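Local coordinates for pyridoxine 4-oxidase (Mesorhizobium loti, PDB 4HA6), which oxidises pyridoxine at its 4-hydroxymethyl group, using FAD as cofactor, as a member of the GMC oxidoreductase family, at residues 400-405 and 434-439. Numbering follows the deposited sequence.
Sequences RALEAS and DDFIAR
Leu402 makes the contact for segment 400-405, meeting Phe436 and Ile437 of segment 434-439. One methyl does the work. Leu402 CD1 lies 4.1 Å from Phe436 CD1 and equally 4.1 Å from Ile437 CG1, so it sits against both neighbours at once. It meets the phenyl ring at a slant, and the two side chains cross at about a right angle. On Ile437 it meets the CG1-CD1 branch, with Ile437 CD1 4.2 Å from the same methyl. The phenyl ring reaches the leucine because CG of Phe436 is anti to the backbone N (chi1 173°). In Ile437 the extended CG1-CD1 arm (chi2 166°) crosses the leucine side chain obliquely. All three residues are buried, and the CA atoms of Leu402 and Ile437 are 8.0 Å apart.

Packing continues past the two helices. Phe360 of strand 355-362 touches both Leu402 and Phe436, which places the contact over the antiparallel sheet.

Two charged pairs stay within one helix each. Arg400 grips Glu403 side-on, NE and NH2 both donating to OE1, with Arg400 NH2 to Glu403 OE1 at 3.0 Å. OE1 lies in the guanidinium plane, while both nitrogens approach from one face of the carboxylate. Arg439 NH1 reaches Asp435 OD2 at 2.7 Å, again from above the carboxylate plane. Asp434 instead links the two helices, through salt bridges to Arg395 and Arg399 of helix 392-409.

With 117 Å² buried, this is a small patch of helix-helix packing in the C-terminal GMC oxidoreductase family region, away from the annotated sites. The direct contact between the segments is apolar, so dispersion and exclusion of water probably account for it, while Asp434 adds a charged link to arginines that precede Arg400.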
ATOM      1  N   ARG A 400      15.344  15.753  -7.860  1.00  5.32           N
ATOM      2  CA  ARG A 400      15.177  16.596  -6.678  1.00  7.47           C
ATOM      3  C   ARG A 400      15.271  15.742  -5.414  1.00  7.85           C
ATOM      4  O   ARG A 400      15.885  16.154  -4.414  1.00  5.49           O
ATOM      5  CB  ARG A 400      13.857  17.373  -6.726  1.00  7.84           C
ATOM      6  CG  ARG A 400      13.656  18.265  -7.972  1.00 10.86           C
ATOM      7  CD  ARG A 400      14.596  19.482  -8.015  1.00  9.53           C
ATOM      8  NE  ARG A 400      15.941  19.150  -8.499  1.00 12.69           N
ATOM      9  CZ  ARG A 400      16.271  18.990  -9.785  1.00 14.34           C
ATOM     10  NH1 ARG A 400      15.359  19.128 -10.745  1.00 14.00           N
ATOM     11  NH2 ARG A 400      17.521  18.684 -10.115  1.00 10.05           N
ATOM     12  N   ALA A 401      14.708  14.531  -5.464  1.00  6.03           N
ATOM     13  CA  ALA A 401      14.703  13.666  -4.273  1.00  8.17           C
ATOM     14  C   ALA A 401      16.124  13.209  -3.949  1.00  6.54           C
ATOM     15  O   ALA A 401      16.552  13.282  -2.787  1.00  6.63           O
ATOM     16  CB  ALA A 401      13.781  12.461  -4.458  1.00  3.40           C
ATOM     17  N   LEU A 402      16.843  12.729  -4.969  1.00  3.55           N
ATOM     18  CA  LEU A 402      18.240  12.300  -4.794  1.00  2.97           C
ATOM     19  C   LEU A 402      19.051  13.471  -4.276  1.00  7.55           C
ATOM     20  O   LEU A 402      19.926  13.316  -3.414  1.00  7.34           O
ATOM     21  CB  LEU A 402      18.851  11.881  -6.125  1.00  5.77           C
ATOM     22  CG  LEU A 402      19.901  10.755  -6.192  1.00 11.49           C
ATOM     23  CD1 LEU A 402      20.786  10.920  -7.413  1.00  9.10           C
ATOM     24  CD2 LEU A 402      20.733  10.564  -4.918  1.00  3.99           C
ATOM     25  N   GLU A 403      18.785  14.653  -4.817  1.00  4.11           N
ATOM     26  CA  GLU A 403      19.543  15.811  -4.368  1.00 14.04           C
ATOM     27  C   GLU A 403      19.230  16.144  -2.929  1.00  9.98           C
ATOM     28  O   GLU A 403      20.112  16.568  -2.187  1.00  6.37           O
ATOM     29  CB  GLU A 403      19.318  17.012  -5.284  1.00  5.92           C
ATOM     30  CG  GLU A 403      19.990  16.810  -6.616  1.00  8.48           C
ATOM     31  CD  GLU A 403      19.840  17.987  -7.527  1.00 22.63           C
ATOM     32  OE1 GLU A 403      18.845  18.737  -7.372  1.00 24.98           O
ATOM     33  OE2 GLU A 403      20.719  18.149  -8.399  1.00 18.62           O
ATOM     34  N   ALA A 404      17.979  15.950  -2.526  1.00  7.71           N
ATOM     35  CA  ALA A 404      17.615  16.265  -1.152  1.00  7.34           C
ATOM     36  C   ALA A 404      18.305  15.275  -0.229  1.00 13.36           C
ATOM     37  O   ALA A 404      18.785  15.640   0.851  1.00  3.94           O
ATOM     38  CB  ALA A 404      16.114  16.227  -0.967  1.00 14.86           C
ATOM     39  N   SER A 405      18.360  14.020  -0.674  1.00 10.09           N
ATOM     40  CA  SER A 405      18.938  12.939   0.118  1.00 10.30           C
ATOM     41  C   SER A 405      20.423  13.173   0.390  1.00 11.94           C
ATOM     42  O   SER A 405      20.913  12.978   1.514  1.00 11.73           O
ATOM     43  CB  SER A 405      18.764  11.605  -0.621  1.00  8.72           C
ATOM     44  OG  SER A 405      19.254  10.539   0.167  1.00  7.75           O
ATOM     45  N   ASP A 434      20.083  10.363 -13.861  1.00  5.93           N
ATOM     46  CA  ASP A 434      18.924   9.604 -14.317  1.00  5.96           C
ATOM     47  C   ASP A 434      19.279   8.121 -14.390  1.00 11.81           C
ATOM     48  O   ASP A 434      18.455   7.264 -14.056  1.00  7.58           O
ATOM     49  CB  ASP A 434      18.468  10.097 -15.697  1.00  9.02           C
ATOM     50  CG  ASP A 434      17.616  11.370 -15.628  1.00 10.80           C
ATOM     51  OD1 ASP A 434      17.430  11.930 -14.519  1.00  8.30           O
ATOM     52  OD2 ASP A 434      17.144  11.819 -16.700  1.00 11.37           O
ATOM     53  N   ASP A 435      20.506   7.820 -14.816  1.00  9.39           N
ATOM     54  CA  ASP A 435      20.925   6.426 -15.000  1.00 15.42           C
ATOM     55  C   ASP A 435      21.076   5.728 -13.655  1.00 10.12           C
ATOM     56  O   ASP A 435      20.617   4.596 -13.470  1.00  7.24           O
ATOM     57  CB  ASP A 435      22.240   6.324 -15.787  1.00  8.34           C
ATOM     58  CG  ASP A 435      22.657   4.874 -16.028  1.00 24.81           C
ATOM     59  OD1 ASP A 435      21.921   4.146 -16.736  1.00 25.14           O
ATOM     60  OD2 ASP A 435      23.704   4.446 -15.497  1.00 26.67           O
ATOM     61  N   PHE A 436      21.722   6.403 -12.713  1.00  8.51           N
ATOM     62  CA  PHE A 436      21.811   5.863 -11.370  1.00  7.90           C
ATOM     63  C   PHE A 436      20.424   5.643 -10.766  1.00  9.11           C
ATOM     64  O   PHE A 436      20.150   4.586 -10.177  1.00  7.75           O
ATOM     65  CB  PHE A 436      22.615   6.781 -10.466  1.00  8.94           C
ATOM     66  CG  PHE A 436      22.593   6.350  -9.036  1.00  8.39           C
ATOM     67  CD1 PHE A 436      21.736   6.960  -8.131  1.00  6.78           C
ATOM     68  CD2 PHE A 436      23.409   5.310  -8.601  1.00 11.27           C
ATOM     69  CE1 PHE A 436      21.696   6.548  -6.797  1.00 12.19           C
ATOM     70  CE2 PHE A 436      23.386   4.897  -7.272  1.00 11.10           C
ATOM     71  CZ  PHE A 436      22.522   5.517  -6.368  1.00  9.04           C
ATOM     72  N   ILE A 437      19.548   6.638 -10.892  1.00  7.64           N
ATOM     73  CA  ILE A 437      18.196   6.517 -10.334  1.00  5.94           C
ATOM     74  C   ILE A 437      17.454   5.321 -10.955  1.00 11.27           C
ATOM     75  O   ILE A 437      16.869   4.507 -10.235  1.00  9.43           O
ATOM     76  CB  ILE A 437      17.409   7.833 -10.500  1.00  9.42           C
ATOM     77  CG1 ILE A 437      18.029   8.927  -9.618  1.00  5.26           C
ATOM     78  CG2 ILE A 437      15.935   7.646 -10.152  1.00  6.37           C
ATOM     79  CD1 ILE A 437      17.529  10.348  -9.956  1.00  7.30           C
ATOM     80  N   ALA A 438      17.519   5.200 -12.282  1.00  6.49           N
ATOM     81  CA  ALA A 438      16.859   4.116 -13.018  1.00  6.61           C
ATOM     82  C   ALA A 438      17.376   2.731 -12.587  1.00  8.63           C
ATOM     83  O   ALA A 438      16.627   1.744 -12.565  1.00 11.06           O
ATOM     84  CB  ALA A 438      17.054   4.315 -14.529  1.00  5.74           C
ATOM     85  N   ARG A 439      18.662   2.668 -12.253  1.00  7.77           N
ATOM     86  CA  ARG A 439      19.287   1.426 -11.827  1.00  7.15           C
ATOM     87  C   ARG A 439      18.968   1.107 -10.371  1.00  6.62           C
ATOM     88  O   ARG A 439      18.957  -0.075  -9.972  1.00 12.08           O
ATOM     89  CB  ARG A 439      20.809   1.505 -12.031  1.00 13.36           C
ATOM     90  CG  ARG A 439      21.289   1.159 -13.455  1.00 10.09           C
ATOM     91  CD  ARG A 439      22.641   1.819 -13.804  1.00 21.09           C
ATOM     92  NE  ARG A 439      23.640   1.705 -12.740  1.00 39.57           N
ATOM     93  CZ  ARG A 439      24.448   2.693 -12.341  1.00 39.01           C
ATOM     94  NH1 ARG A 439      24.398   3.897 -12.906  1.00 24.51           N
ATOM     95  NH2 ARG A 439      25.318   2.483 -11.361  1.00 42.21           N
TER